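Local coordinates for enoyl-CoA hydratase/isomerase family protein (PDB 3KQF) that probably catalyses the reversible addition of water to trans-2-enoyl-CoA thioesters, giving 3-hydroxyacyl-CoA, as enoyl-CoA hydratases of the crotonase family do, at residues Met97-Val105 / Ile210-Ala218; Phe126-Leu135 / Leu183-Leu193. All coordinates share one frame; numbering follows the deposited sequence.

Interaction 1. Residues Met97-Val105 / Ile210-Ala218; sequences MVEQLPQPV and IAVRLAKEA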
loop_
_atom_site.group_PDB
_atom_site.type_symbol
_atom_site.label_atom_id
_atom_site.label_comp_id
_atom_site.label_asym_id
_atom_site.label_seq_id
_atom_site.Cartn_x
_atom_site.Cartn_y
_atom_site.Cartn_z
HETATM N N MSE A 97 20.944 9.872 -1.964
HETATM C CA MSE A 97 21.342 11.004 -1.129
HETATM C C MSE A 97 20.149 11.890 -0.758
HETATM O O MSE A 97 20.089 12.414 0.364
HETATM C CB MSE A 97 22.441 11.816 -1.817
HETATM C CG MSE A 97 23.738 11.053 -2.038
HETATM SE SE MSE A 97 25.052 12.172 -2.987
HETATM C CE MSE A 97 25.180 13.511 -1.640
ATOM N N VAL A 98 19.203 12.060 -1.691
ATOM C CA VAL A 98 17.987 12.848 -1.411
ATOM C C VAL A 98 17.183 12.131 -0.352
ATOM O O VAL A 98 16.772 12.722 0.646
ATOM C CB VAL A 98 17.068 12.988 -2.662
ATOM C CG1 VAL A 98 15.679 13.575 -2.251
ATOM C CG2 VAL A 98 17.730 13.824 -3.724
ATOM N N GLU A 99 16.989 10.836 -0.562
ATOM C CA GLU A 99 16.190 10.027 0.326
ATOM C C GLU A 99 16.771 9.980 1.736
ATOM O O GLU A 99 16.023 10.052 2.709
ATOM C CB GLU A 99 16.044 8.619 -0.253
ATOM C CG GLU A 99 14.938 7.817 0.361
ATOM C CD GLU A 99 14.643 6.551 -0.418
ATOM O OE1 GLU A 99 13.457 6.337 -0.772
ATOM O OE2 GLU A 99 15.595 5.794 -0.710
ATOM N N GLN A 100 18.095 9.900 1.836
ATOM C CA GLN A 100 18.778 9.832 3.135
ATOM C C GLN A 100 19.120 11.141 3.849
ATOM O O GLN A 100 19.738 11.109 4.909
ATOM C CB GLN A 100 20.012 8.952 2.997
ATOM C CG GLN A 100 19.642 7.521 2.628
ATOM C CD GLN A 100 20.844 6.664 2.288
ATOM O OE1 GLN A 100 21.983 7.099 2.433
ATOM N NE2 GLN A 100 20.592 5.440 1.814
ATOM N N LEU A 101 18.716 12.280 3.302
ATOM C CA LEU A 101 18.894 13.539 4.025
ATOM C C LEU A 101 18.125 13.438 5.345
ATOM O O LEU A 101 17.037 12.842 5.393
ATOM C CB LEU A 101 18.337 14.713 3.249
ATOM C CG LEU A 101 19.167 15.263 2.115
ATOM C CD1 LEU A 101 18.348 16.332 1.374
ATOM C CD2 LEU A 101 20.492 15.809 2.660
ATOM N N PRO A 102 18.682 14.004 6.425
ATOM C CA PRO A 102 17.962 13.923 7.681
ATOM C C PRO A 102 16.668 14.702 7.651
ATOM O O PRO A 102 15.714 14.377 8.367
ATOM C CB PRO A 102 18.934 14.564 8.698
ATOM C CG PRO A 102 19.910 15.308 7.902
ATOM C CD PRO A 102 20.020 14.597 6.593
ATOM N N GLN A 103 16.628 15.736 6.825
ATOM C CA GLN A 103 15.453 16.576 6.752
ATOM C C GLN A 103 14.372 16.006 5.841
ATOM O O GLN A 103 14.681 15.311 4.878
ATOM C CB GLN A 103 15.805 17.944 6.165
ATOM C CG GLN A 103 16.847 18.770 6.900
ATOM C CD GLN A 103 18.287 18.503 6.475
ATOM O OE1 GLN A 103 18.582 17.554 5.749
ATOM N NE2 GLN A 103 19.199 19.364 6.938
ATOM N N PRO A 104 13.104 16.336 6.125
ATOM C CA PRO A 104 12.063 15.992 5.148
ATOM C C PRO A 104 12.348 16.739 3.821
ATOM O O PRO A 104 12.833 17.885 3.836
ATOM C CB PRO A 104 10.793 16.543 5.794
ATOM C CG PRO A 104 11.047 16.469 7.238
ATOM C CD PRO A 104 12.509 16.860 7.370
ATOM N N VAL A 105 12.030 16.109 2.696
ATOM C CA VAL A 105 12.240 16.699 1.388
ATOM C C VAL A 105 10.914 16.675 0.659
ATOM O O VAL A 105 10.269 15.616 0.554
ATOM C CB VAL A 105 13.341 15.915 0.558
ATOM C CG1 VAL A 105 13.517 16.527 -0.824
ATOM C CG2 VAL A 105 14.678 15.825 1.331
ATOM N N ILE A 210 14.314 17.589 16.241
ATOM C CA ILE A 210 14.868 16.282 16.623
ATOM C C ILE A 210 13.769 15.243 16.405
ATOM O O ILE A 210 14.009 14.166 15.848
ATOM C CB ILE A 210 15.351 16.276 18.091
ATOM C CG1 ILE A 210 16.529 17.231 18.260
ATOM C CG2 ILE A 210 15.704 14.868 18.530
ATOM C CD1 ILE A 210 17.013 17.359 19.684
ATOM N N ALA A 211 12.544 15.606 16.769
ATOM C CA ALA A 211 11.376 14.734 16.627
ATOM C C ALA A 211 11.055 14.426 15.149
ATOM O O ALA A 211 10.833 13.272 14.775
ATOM C CB ALA A 211 10.146 15.383 17.316
ATOM N N VAL A 212 11.086 15.458 14.307
ATOM C CA VAL A 212 10.809 15.288 12.878
ATOM C C VAL A 212 11.879 14.382 12.251
ATOM O O VAL A 212 11.555 13.465 11.488
ATOM C CB VAL A 212 10.714 16.633 12.142
ATOM C CG1 VAL A 212 10.653 16.443 10.603
ATOM C CG2 VAL A 212 9.498 17.433 12.627
ATOM N N ARG A 213 13.143 14.643 12.569
ATOM C CA ARG A 213 14.251 13.837 12.032
ATOM C C ARG A 213 14.150 12.387 12.477
ATOM O O ARG A 213 14.353 11.473 11.670
ATOM C CB ARG A 213 15.617 14.425 12.430
ATOM C CG ARG A 213 15.874 15.784 11.780
ATOM C CD ARG A 213 17.365 16.147 11.763
ATOM N NE ARG A 213 17.621 17.437 11.122
ATOM C CZ ARG A 213 18.822 17.872 10.727
ATOM N NH1 ARG A 213 19.904 17.105 10.854
ATOM N NH2 ARG A 213 18.939 19.070 10.162
ATOM N N LEU A 214 13.846 12.179 13.758
ATOM C CA LEU A 214 13.668 10.809 14.283
ATOM C C LEU A 214 12.447 10.116 13.642
ATOM O O LEU A 214 12.484 8.908 13.362
ATOM C CB LEU A 214 13.581 10.824 15.822
ATOM C CG LEU A 214 14.903 10.969 16.565
ATOM C CD1 LEU A 214 14.679 11.278 18.066
ATOM C CD2 LEU A 214 15.745 9.696 16.404
ATOM N N ALA A 215 11.380 10.864 13.395
ATOM C CA ALA A 215 10.193 10.313 12.707
ATOM C C ALA A 215 10.565 9.852 11.304
ATOM O O ALA A 215 10.139 8.780 10.858
ATOM C CB ALA A 215 9.038 11.333 12.647
ATOM N N LYS A 216 11.334 10.671 10.580
ATOM C CA LYS A 216 11.765 10.278 9.240
ATOM C C LYS A 216 12.559 8.977 9.311
ATOM O O LYS A 216 12.311 8.060 8.548
ATOM C CB LYS A 216 12.563 11.400 8.541
ATOM C CG LYS A 216 13.111 10.965 7.170
ATOM C CD LYS A 216 13.673 12.071 6.311
ATOM C CE LYS A 216 14.085 11.548 4.922
ATOM N NZ LYS A 216 14.576 12.648 4.044
ATOM N N GLU A 217 13.492 8.879 10.254
ATOM C CA GLU A 217 14.290 7.664 10.394
ATOM C C GLU A 217 13.433 6.449 10.769
ATOM O O GLU A 217 13.599 5.379 10.200
ATOM C CB GLU A 217 15.414 7.865 11.406
ATOM C CG GLU A 217 16.495 8.794 10.896
ATOM C CD GLU A 217 17.656 8.954 11.876
ATOM O OE1 GLU A 217 17.406 9.220 13.073
ATOM O OE2 GLU A 217 18.818 8.844 11.430
ATOM N N ALA A 218 12.528 6.619 11.726
ATOM C CA ALA A 218 11.677 5.510 12.174
ATOM C C ALA A 218 10.741 4.997 11.052
ATOM O O ALA A 218 10.619 3.788 10.833
ATOM C CB ALA A 218 10.873 5.928 13.397
HETATM O O HOH W 1 16.106 11.940 9.605
#
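Lys-216 reaches from helix 209-222 into the bend that joins helix 81-99 to strand 105-109, tying one of the C-terminal helices to the crotonase-fold core. From its CB, aimed at the bend, the chain runs out fully extended, with CG anti to the backbone N (chi1 176°). Lys-216 CD is the first atom to come close to a carbonyl, 3.6 Å from Leu-101 O, with the carbonyls of Pro-102 and Gln-103 little farther off. Lys-216 CE then comes 3.3 Å from both Leu-101 O and Glu-99 O. At the tip, Lys-216 NZ donates to Leu-101 O at 2.8 Å and, also at 2.8 Å, Lys-216 NZ donates to Gln-103 O; it lies 38° out of the Gln-103 carbonyl plane, so that bond does not use a lone-pair direction. A weak bond to Glu-99 O and a salt bridge to Asp-125 complete the grip. The carbonyls and the carboxylate would be expected to favour the charged form of this buried amine.

One helical turn earlier, Arg-213 lies alongside Pro-102 and Gln-103. Pro-102 CG comes over the guanidinium face, 3.5 Å from Arg-213 NH1, and Gln-103 CD covers the same face. Arg-213 NH2 donates mainly to Glu-51 O, with a weak bond to Thr-54 O, which Gln-103 NE2 also reaches, along with Ile-48 O. Pro-104 CG presses on Val-212 CG1 at 3.4 Å, a tight carbon contact. A water closes the interface, donating to Pro-102 O at 2.8 Å and to Arg-213 O at 2.7 Å.

Interaction 2. Residues Phe126-Leu135 / Leu183-Leu193; sequences FRIAAESASL and LVEFVVPVHLL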
loop_
_atom_site.group_PDB
_atom_site.type_symbol
_atom_site.label_atom_id
_atom_site.label_comp_id
_atom_site.label_asym_id
_atom_site.label_seq_id
_atom_site.Cartn_x
_atom_site.Cartn_y
_atom_site.Cartn_z
ATOM N N PHE A 126 7.469 13.508 0.363
ATOM C CA PHE A 126 6.137 13.648 -0.253
ATOM C C PHE A 126 6.178 14.689 -1.361
ATOM O O PHE A 126 7.180 15.413 -1.521
ATOM C CB PHE A 126 4.978 13.828 0.750
ATOM C CG PHE A 126 5.082 15.045 1.592
ATOM C CD1 PHE A 126 4.490 16.240 1.191
ATOM C CD2 PHE A 126 5.757 14.995 2.798
ATOM C CE1 PHE A 126 4.584 17.366 1.973
ATOM C CE2 PHE A 126 5.844 16.121 3.602
ATOM C CZ PHE A 126 5.258 17.310 3.190
ATOM N N ARG A 127 5.087 14.735 -2.126
ATOM C CA ARG A 127 5.000 15.486 -3.352
ATOM C C ARG A 127 3.784 16.402 -3.484
ATOM O O ARG A 127 2.661 16.034 -3.135
ATOM C CB ARG A 127 4.931 14.432 -4.477
ATOM C CG ARG A 127 6.203 13.601 -4.657
ATOM C CD ARG A 127 5.940 12.126 -5.049
ATOM N NE ARG A 127 5.380 11.404 -3.904
ATOM C CZ ARG A 127 6.098 10.947 -2.863
ATOM N NH1 ARG A 127 5.489 10.346 -1.851
ATOM N NH2 ARG A 127 7.410 11.104 -2.822
ATOM N N ILE A 128 4.040 17.610 -3.968
ATOM C CA ILE A 128 2.986 18.589 -4.283
ATOM C C ILE A 128 3.146 18.821 -5.786
ATOM O O ILE A 128 4.251 19.132 -6.243
ATOM C CB ILE A 128 3.174 19.926 -3.594
ATOM C CG1 ILE A 128 3.324 19.778 -2.078
ATOM C CG2 ILE A 128 1.978 20.885 -3.940
ATOM C CD1 ILE A 128 3.731 21.069 -1.408
ATOM N N ALA A 129 2.075 18.678 -6.550
ATOM C CA ALA A 129 2.111 18.887 -8.003
ATOM C C ALA A 129 1.239 20.029 -8.504
ATOM O O ALA A 129 0.156 20.252 -8.003
ATOM C CB ALA A 129 1.670 17.641 -8.712
ATOM N N ALA A 130 1.712 20.689 -9.557
ATOM C CA ALA A 130 0.944 21.701 -10.240
ATOM C C ALA A 130 -0.176 20.960 -10.958
ATOM O O ALA A 130 0.033 19.825 -11.413
ATOM C CB ALA A 130 1.807 22.439 -11.269
ATOM N N GLU A 131 -1.341 21.597 -11.070
ATOM C CA GLU A 131 -2.490 21.025 -11.787
ATOM C C GLU A 131 -2.108 20.633 -13.199
ATOM O O GLU A 131 -2.673 19.690 -13.759
ATOM C CB GLU A 131 -3.672 22.030 -11.878
ATOM C CG GLU A 131 -4.490 22.189 -10.610
ATOM C CD GLU A 131 -5.683 23.133 -10.783
ATOM O OE1 GLU A 131 -5.483 24.295 -11.186
ATOM O OE2 GLU A 131 -6.825 22.714 -10.494
ATOM N N SER A 132 -1.152 21.369 -13.774
ATOM C CA SER A 132 -0.728 21.153 -15.157
ATOM C C SER A 132 0.448 20.189 -15.316
ATOM O O SER A 132 0.886 19.944 -16.442
ATOM C CB SER A 132 -0.386 22.505 -15.809
ATOM O OG SER A 132 0.597 23.189 -15.043
ATOM N N ALA A 133 0.963 19.649 -14.215
ATOM C CA ALA A 133 2.075 18.709 -14.274
ATOM C C ALA A 133 1.641 17.360 -14.805
ATOM O O ALA A 133 0.458 16.997 -14.781
ATOM C CB ALA A 133 2.731 18.535 -12.894
ATOM N N SER A 134 2.608 16.629 -15.339
ATOM C CA SER A 134 2.357 15.275 -15.829
ATOM C C SER A 134 3.512 14.422 -15.367
ATOM O O SER A 134 4.655 14.909 -15.234
ATOM C CB SER A 134 2.160 15.214 -17.348
ATOM O OG SER A 134 3.183 15.876 -18.057
ATOM N N LEU A 135 3.206 13.166 -15.066
ATOM C CA LEU A 135 4.183 12.248 -14.551
ATOM C C LEU A 135 4.147 10.934 -15.273
ATOM O O LEU A 135 3.218 10.632 -16.037
ATOM C CB LEU A 135 3.927 11.964 -13.056
ATOM C CG LEU A 135 3.962 13.161 -12.102
ATOM C CD1 LEU A 135 2.657 13.917 -12.124
ATOM C CD2 LEU A 135 4.299 12.672 -10.669
ATOM N N LEU A 183 0.150 8.889 -5.864
ATOM C CA LEU A 183 1.510 9.218 -6.297
ATOM C C LEU A 183 1.894 10.625 -5.832
ATOM O O LEU A 183 3.047 10.864 -5.514
ATOM C CB LEU A 183 1.662 9.074 -7.826
ATOM C CG LEU A 183 2.996 9.483 -8.462
ATOM C CD1 LEU A 183 4.222 8.688 -7.896
ATOM C CD2 LEU A 183 2.892 9.310 -9.972
ATOM N N VAL A 184 0.946 11.573 -5.846
ATOM C CA VAL A 184 1.226 12.913 -5.308
ATOM C C VAL A 184 0.224 13.161 -4.170
ATOM O O VAL A 184 -0.928 12.684 -4.210
ATOM C CB VAL A 184 1.212 14.032 -6.361
ATOM C CG1 VAL A 184 2.227 13.707 -7.482
ATOM C CG2 VAL A 184 -0.194 14.272 -6.897
ATOM N N GLU A 185 0.673 13.877 -3.147
ATOM C CA GLU A 185 -0.130 14.106 -1.947
ATOM C C GLU A 185 -0.975 15.371 -1.992
ATOM O O GLU A 185 -1.992 15.454 -1.292
ATOM C CB GLU A 185 0.763 14.067 -0.692
ATOM C CG GLU A 185 1.270 12.635 -0.318
ATOM C CD GLU A 185 2.344 12.078 -1.248
ATOM O OE1 GLU A 185 3.061 12.861 -1.931
ATOM O OE2 GLU A 185 2.500 10.830 -1.277
ATOM N N PHE A 186 -0.549 16.346 -2.798
ATOM C CA PHE A 186 -1.296 17.603 -2.995
ATOM C C PHE A 186 -1.264 18.030 -4.471
ATOM O O PHE A 186 -0.292 17.746 -5.185
ATOM C CB PHE A 186 -0.676 18.740 -2.179
ATOM C CG PHE A 186 -0.590 18.459 -0.700
ATOM C CD1 PHE A 186 -1.622 18.841 0.159
ATOM C CD2 PHE A 186 0.512 17.826 -0.174
ATOM C CE1 PHE A 186 -1.538 18.588 1.533
ATOM C CE2 PHE A 186 0.609 17.570 1.209
ATOM C CZ PHE A 186 -0.415 17.930 2.048
ATOM N N VAL A 187 -2.322 18.704 -4.912
ATOM C CA VAL A 187 -2.378 19.299 -6.248
ATOM C C VAL A 187 -2.879 20.735 -6.099
ATOM O O VAL A 187 -3.893 20.973 -5.434
ATOM C CB VAL A 187 -3.245 18.482 -7.253
ATOM C CG1 VAL A 187 -3.330 19.224 -8.577
ATOM C CG2 VAL A 187 -2.650 17.113 -7.466
ATOM N N VAL A 188 -2.131 21.683 -6.659
ATOM C CA VAL A 188 -2.473 23.099 -6.605
ATOM C C VAL A 188 -2.177 23.761 -7.954
ATOM O O VAL A 188 -1.429 23.217 -8.759
ATOM C CB VAL A 188 -1.664 23.842 -5.497
ATOM C CG1 VAL A 188 -1.873 23.184 -4.159
ATOM C CG2 VAL A 188 -0.164 23.879 -5.837
ATOM N N PRO A 189 -2.751 24.947 -8.205
ATOM C CA PRO A 189 -2.473 25.636 -9.472
ATOM C C PRO A 189 -0.991 25.962 -9.573
ATOM O O PRO A 189 -0.369 26.254 -8.549
ATOM C CB PRO A 189 -3.312 26.921 -9.373
ATOM C CG PRO A 189 -4.318 26.634 -8.351
ATOM C CD PRO A 189 -3.735 25.670 -7.391
ATOM N N VAL A 190 -0.424 25.927 -10.780
ATOM C CA VAL A 190 1.026 26.159 -10.939
ATOM C C VAL A 190 1.475 27.507 -10.358
ATOM O O VAL A 190 2.531 27.601 -9.724
ATOM C CB VAL A 190 1.497 26.018 -12.414
ATOM C CG1 VAL A 190 1.049 27.225 -13.249
ATOM C CG2 VAL A 190 3.015 25.854 -12.480
ATOM N N HIS A 191 0.647 28.536 -10.515
ATOM C CA HIS A 191 0.995 29.850 -10.002
ATOM C C HIS A 191 1.017 29.905 -8.466
ATOM O O HIS A 191 1.563 30.845 -7.902
ATOM C CB HIS A 191 0.097 30.935 -10.606
ATOM C CG HIS A 191 -1.360 30.728 -10.351
ATOM N ND1 HIS A 191 -2.124 29.848 -11.088
ATOM C CD2 HIS A 191 -2.202 31.302 -9.459
ATOM C CE1 HIS A 191 -3.371 29.882 -10.655
ATOM N NE2 HIS A 191 -3.445 30.751 -9.665
ATOM N N LEU A 192 0.451 28.889 -7.803
ATOM C CA LEU A 192 0.447 28.808 -6.341
ATOM C C LEU A 192 1.341 27.680 -5.783
ATOM O O LEU A 192 1.396 27.451 -4.571
ATOM C CB LEU A 192 -0.991 28.629 -5.840
ATOM C CG LEU A 192 -1.878 29.864 -6.075
ATOM C CD1 LEU A 192 -3.324 29.625 -5.659
ATOM C CD2 LEU A 192 -1.308 31.087 -5.350
ATOM N N LEU A 193 2.052 26.989 -6.658
ATOM C CA LEU A 193 2.876 25.856 -6.225
ATOM C C LEU A 193 3.959 26.259 -5.226
ATOM O O LEU A 193 4.129 25.628 -4.191
ATOM C CB LEU A 193 3.493 25.185 -7.440
ATOM C CG LEU A 193 4.423 24.009 -7.176
ATOM C CD1 LEU A 193 3.710 22.926 -6.360
ATOM C CD2 LEU A 193 4.926 23.463 -8.475
HETATM O O HOH W 2 -1.464 24.606 -13.311
#
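Arg-127 and Glu-185 face each other where strand 126-130 takes on strand 186-188, the parallel edge strand of the main crotonase-fold sheet. Their guanidinium and carboxylate planes are turned 72° apart, so this is no flat two-pronged pairing. Arg-127 NH1 makes a salt bridge to the syn side of Glu-185 OE2 at 3.1 Å, 29° out of the carboxylate plane, while OE1 of the same carboxylate takes the backbone N of Arg-127 at 2.8 Å. Bends at chi2 and chi3 (-71°) bring NE to Leu-183 O for a weak bond; NH2 turns away to Cys-124 O and Ser-121 O. Arg-127 O in turn accepts from both Glu-185 N and Phe-186 N.

The regular ladder then continues through Ala-129 N to Phe-186 O, Val-188 N to Ala-129 O and Glu-131 N to Val-188 O. On one sheet face, the Phe-126 and Phe-186 rings meet obliquely, CE1 to CE2 at 4.1 Å, and Arg-162 of the second subunit makes a cation-pi contact with Phe-186. Ile-128 and Leu-193 run antiparallel alongside each other, Ile-128 CG2 3.6 Å from Leu-193 CD1. Away from the aromatic face, Leu-135 of strand 134-136 and the loop residue Leu-183 meet tip to tip, CD2 to CD2 at 3.7 Å, with Val-184 CG1 also against Leu-135 CD2. Beyond the strands, water joins Ser-132 OG to Val-190 N, lying 3.0 Å from each.

Interaction 1 and interaction 2 have centres 22 Å apart, on opposite sides of the chain's centre, yet their nearest atoms come within about 4 Å without touching. Asp-125 connects them: it pairs with Lys-216 and Val-105 N of interaction 1 and directly precedes Phe-126 of interaction 2. Strands 105-109 and 126-130 are also sheet neighbours, and Ile-204 packs on Pro-104, Val-212 and Phe-126 alike. Helix 116-123, whose C-terminal end Arg-127 holds, probably offers its N-terminal end to the oxyanion hole, as in related hydratases. Both contacts also meet the second subunit, through its Tyr-168 at interaction 1 and its Arg-162 at interaction 2.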